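Local coordinates for telomerase reverse transcriptase (PDB 4LMO), which is the catalytic subunit of telomerase, extending chromosome ends by copying an RNA template, represented here by its RNA-binding domain, at residues A[219-224]-A[235-240]. Numbering follows the deposited sequence.
Sequences ACFYAT and FYRQEV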
ATOM      1  N   ALA A 219      -1.568   7.332   3.002  1.00 29.64           N
ATOM      2  CA  ALA A 219      -2.805   7.480   3.764  1.00 29.94           C
ATOM      3  C   ALA A 219      -2.571   7.785   5.248  1.00 30.63           C
ATOM      4  O   ALA A 219      -3.145   8.736   5.787  1.00 30.70           O
ATOM      5  CB  ALA A 219      -3.676   6.242   3.599  1.00 30.13           C
ATOM      6  N   CYS A 220      -1.715   6.990   5.890  1.00 30.69           N
ATOM      7  CA  CYS A 220      -1.555   7.016   7.348  1.00 31.60           C
ATOM      8  C   CYS A 220      -0.575   8.061   7.870  1.00 31.74           C
ATOM      9  O   CYS A 220      -0.580   8.377   9.060  1.00 31.82           O
ATOM     10  CB  CYS A 220      -1.136   5.634   7.854  1.00 31.72           C
ATOM     11  SG  CYS A 220      -2.282   4.318   7.397  1.00 32.84           S
ATOM     12  N   PHE A 221       0.265   8.589   6.987  1.00 31.86           N
ATOM     13  CA  PHE A 221       1.302   9.525   7.393  1.00 32.53           C
ATOM     14  C   PHE A 221       1.310  10.777   6.528  1.00 34.04           C
ATOM     15  O   PHE A 221       0.715  10.803   5.448  1.00 34.20           O
ATOM     16  CB  PHE A 221       2.681   8.855   7.328  1.00 31.64           C
ATOM     17  CG  PHE A 221       2.825   7.659   8.228  1.00 31.10           C
ATOM     18  CD1 PHE A 221       3.255   7.809   9.542  1.00 31.51           C
ATOM     19  CD2 PHE A 221       2.539   6.381   7.759  1.00 30.81           C
ATOM     20  CE1 PHE A 221       3.387   6.705  10.375  1.00 31.76           C
ATOM     21  CE2 PHE A 221       2.668   5.274   8.585  1.00 31.00           C
ATOM     22  CZ  PHE A 221       3.096   5.436   9.895  1.00 31.48           C
ATOM     23  N   TYR A 222       1.978  11.817   7.018  1.00 35.60           N
ATOM     24  CA  TYR A 222       2.342  12.948   6.182  1.00 37.38           C
ATOM     25  C   TYR A 222       3.814  13.265   6.391  1.00 38.54           C
ATOM     26  O   TYR A 222       4.245  13.568   7.505  1.00 39.53           O
ATOM     27  CB  TYR A 222       1.475  14.180   6.466  1.00 37.92           C
ATOM     28  CG  TYR A 222       1.743  15.323   5.507  1.00 38.44           C
ATOM     29  CD1 TYR A 222       1.009  15.459   4.330  1.00 38.60           C
ATOM     30  CD2 TYR A 222       2.749  16.255   5.765  1.00 38.69           C
ATOM     31  CE1 TYR A 222       1.259  16.495   3.446  1.00 38.87           C
ATOM     32  CE2 TYR A 222       3.005  17.296   4.885  1.00 39.24           C
ATOM     33  CZ  TYR A 222       2.257  17.413   3.730  1.00 39.69           C
ATOM     34  OH  TYR A 222       2.511  18.451   2.858  1.00 40.66           O
ATOM     35  N   ALA A 223       4.581  13.185   5.312  1.00 40.23           N
ATOM     36  CA  ALA A 223       6.000  13.498   5.359  1.00 42.62           C
ATOM     37  C   ALA A 223       6.247  14.957   4.999  1.00 44.80           C
ATOM     38  O   ALA A 223       5.628  15.491   4.077  1.00 45.20           O
ATOM     39  CB  ALA A 223       6.782  12.576   4.436  1.00 41.73           C
ATOM     40  N   THR A 224       7.149  15.590   5.743  1.00 48.37           N
ATOM     41  CA  THR A 224       7.554  16.973   5.499  1.00 51.59           C
ATOM     42  C   THR A 224       9.082  17.097   5.563  1.00 54.35           C
ATOM     43  O   THR A 224       9.750  16.282   6.203  1.00 53.31           O
ATOM     44  CB  THR A 224       6.862  17.956   6.473  1.00 52.21           C
ATOM     45  OG1 THR A 224       7.134  19.304   6.077  1.00 53.25           O
ATOM     46  CG2 THR A 224       7.326  17.743   7.915  1.00 52.31           C
ATOM     47  N   PHE A 235       8.303  11.718   9.066  1.00 41.65           N
ATOM     48  CA  PHE A 235       6.971  11.146   8.877  1.00 39.48           C
ATOM     49  C   PHE A 235       6.111  11.364  10.117  1.00 38.52           C
ATOM     50  O   PHE A 235       6.426  10.844  11.185  1.00 38.52           O
ATOM     51  CB  PHE A 235       7.053   9.639   8.621  1.00 39.38           C
ATOM     52  CG  PHE A 235       7.699   9.268   7.322  1.00 39.79           C
ATOM     53  CD1 PHE A 235       9.035   8.891   7.283  1.00 40.45           C
ATOM     54  CD2 PHE A 235       6.965   9.266   6.139  1.00 39.69           C
ATOM     55  CE1 PHE A 235       9.635   8.532   6.086  1.00 40.62           C
ATOM     56  CE2 PHE A 235       7.559   8.910   4.940  1.00 40.19           C
ATOM     57  CZ  PHE A 235       8.896   8.543   4.913  1.00 40.66           C
ATOM     58  N   TYR A 236       5.027  12.118   9.974  1.00 37.09           N
ATOM     59  CA  TYR A 236       4.058  12.261  11.055  1.00 36.72           C
ATOM     60  C   TYR A 236       2.828  11.408  10.776  1.00 35.97           C
ATOM     61  O   TYR A 236       2.305  11.423   9.662  1.00 35.84           O
ATOM     62  CB  TYR A 236       3.629  13.723  11.221  1.00 36.59           C
ATOM     63  CG  TYR A 236       4.677  14.631  11.822  1.00 36.92           C
ATOM     64  CD1 TYR A 236       4.723  14.865  13.196  1.00 37.18           C
ATOM     65  CD2 TYR A 236       5.616  15.272  11.013  1.00 36.69           C
ATOM     66  CE1 TYR A 236       5.682  15.703  13.747  1.00 37.43           C
ATOM     67  CE2 TYR A 236       6.577  16.109  11.554  1.00 36.91           C
ATOM     68  CZ  TYR A 236       6.606  16.323  12.918  1.00 37.51           C
ATOM     69  OH  TYR A 236       7.563  17.157  13.447  1.00 38.07           O
ATOM     70  N   ARG A 237       2.370  10.666  11.781  1.00 35.76           N
ATOM     71  CA  ARG A 237       1.040  10.059  11.735  1.00 35.66           C
ATOM     72  C   ARG A 237       0.069  11.175  11.367  1.00 35.99           C
ATOM     73  O   ARG A 237       0.129  12.263  11.953  1.00 36.51           O
ATOM     74  CB  ARG A 237       0.658   9.474  13.094  1.00 35.58           C
ATOM     75  CG  ARG A 237       1.440   8.239  13.525  1.00 35.49           C
ATOM     76  CD  ARG A 237       0.778   6.946  13.076  1.00 34.90           C
ATOM     77  NE  ARG A 237      -0.630   6.877  13.466  1.00 35.27           N
ATOM     78  CZ  ARG A 237      -1.099   6.237  14.534  1.00 35.83           C
ATOM     79  NH1 ARG A 237      -0.281   5.582  15.348  1.00 35.85           N
ATOM     80  NH2 ARG A 237      -2.402   6.247  14.782  1.00 36.46           N
ATOM     81  N   GLN A 238      -0.809  10.922  10.400  1.00 35.78           N
ATOM     82  CA  GLN A 238      -1.663  11.985   9.860  1.00 36.26           C
ATOM     83  C   GLN A 238      -2.516  12.674  10.935  1.00 36.25           C
ATOM     84  O   GLN A 238      -2.867  13.845  10.790  1.00 36.62           O
ATOM     85  CB  GLN A 238      -2.515  11.489   8.677  1.00 36.79           C
ATOM     86  CG  GLN A 238      -4.014  11.382   8.931  1.00 38.22           C
ATOM     87  CD  GLN A 238      -4.454   9.991   9.329  1.00 39.46           C
ATOM     88  OE1 GLN A 238      -3.818   8.999   8.970  1.00 40.18           O
ATOM     89  NE2 GLN A 238      -5.557   9.909  10.065  1.00 39.61           N
ATOM     90  N   GLU A 239      -2.821  11.947  12.010  1.00 36.19           N
ATOM     91  CA  GLU A 239      -3.554  12.496  13.154  1.00 36.64           C
ATOM     92  C   GLU A 239      -2.749  13.585  13.859  1.00 36.43           C
ATOM     93  O   GLU A 239      -3.296  14.629  14.221  1.00 36.68           O
ATOM     94  CB  GLU A 239      -3.921  11.397  14.160  1.00 37.08           C
ATOM     95  CG  GLU A 239      -4.866  10.325  13.634  1.00 37.36           C
ATOM     96  CD  GLU A 239      -4.143   9.133  13.030  1.00 37.73           C
ATOM     97  OE1 GLU A 239      -2.980   9.283  12.586  1.00 37.25           O
ATOM     98  OE2 GLU A 239      -4.746   8.038  12.996  1.00 38.01           O
ATOM     99  N   VAL A 240      -1.454  13.334  14.047  1.00 35.70           N
ATOM    100  CA  VAL A 240      -0.556  14.308  14.672  1.00 35.95           C
ATOM    101  C   VAL A 240      -0.338  15.493  13.730  1.00 35.71           C
ATOM    102  O   VAL A 240      -0.222  16.637  14.179  1.00 36.32           O
ATOM    103  CB  VAL A 240       0.808  13.696  15.063  1.00 35.57           C
ATOM    104  CG1 VAL A 240       1.510  14.578  16.086  1.00 36.01           C
ATOM    105  CG2 VAL A 240       0.639  12.294  15.623  1.00 35.38           C
TER
HETATM  106  O   HOH W   1      -2.149   7.151  11.000  1.00 33.47           O
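Phe221, the first residue to leave helical geometry after helix 191-220, runs its side chain alongside strand 235-237. Its CG is anti to the carbonyl carbon (chi1 -61°), and its atoms meet the partner strand one after another. CB lies 3.5 Å from Tyr236 O, which sits at the ring edge, near the ring plane, and CG stays near the same oxygen. Farther out, Phe221 CD1 comes to 3.7 Å from Arg237 N and also passes Phe235 CB. At the end of the run, Phe221 CE1 touches Arg237 CD at 3.8 Å, the ring standing 82° to the guanidinium plane. Leu92, Cys117 and Val122 also touch this side chain. An alanine here would remove the ring, and would probably loosen the apolar join between the hairpin and helices 88-93 and 119-133. The backbones form an antiparallel beta hairpin that links helix 191-220 to helix 238-251 in the telomerase RNA-binding domain. Tyr222 and Tyr236 make a hydrogen-bonded pair in it: Tyr222 N reaches Tyr236 O at 2.7 Å, nearly along the C=O axis, while Tyr236 N approaches Tyr222 O from above the carbonyl plane. On the face shared by Ala223 and Phe235, the Ala223 methyl rests 3.7 Å from Phe235 CD2. Where strand gives way to helix, Gln238 N donates to Cys220 O at 2.9 Å, tying the end of one helix to the start of the next. Cys220 O is also 2.8 Å from a water that accepts from Arg237 NE and reaches Glu239 OE1. Bent at chi2 and chi3, Arg237 forms a long salt bridge through NH2 with Glu239 OE2, which lies in the guanidinium plane at its edge, their hydrogen bond weak, while Arg237 NH1 bonds to Cys96 O.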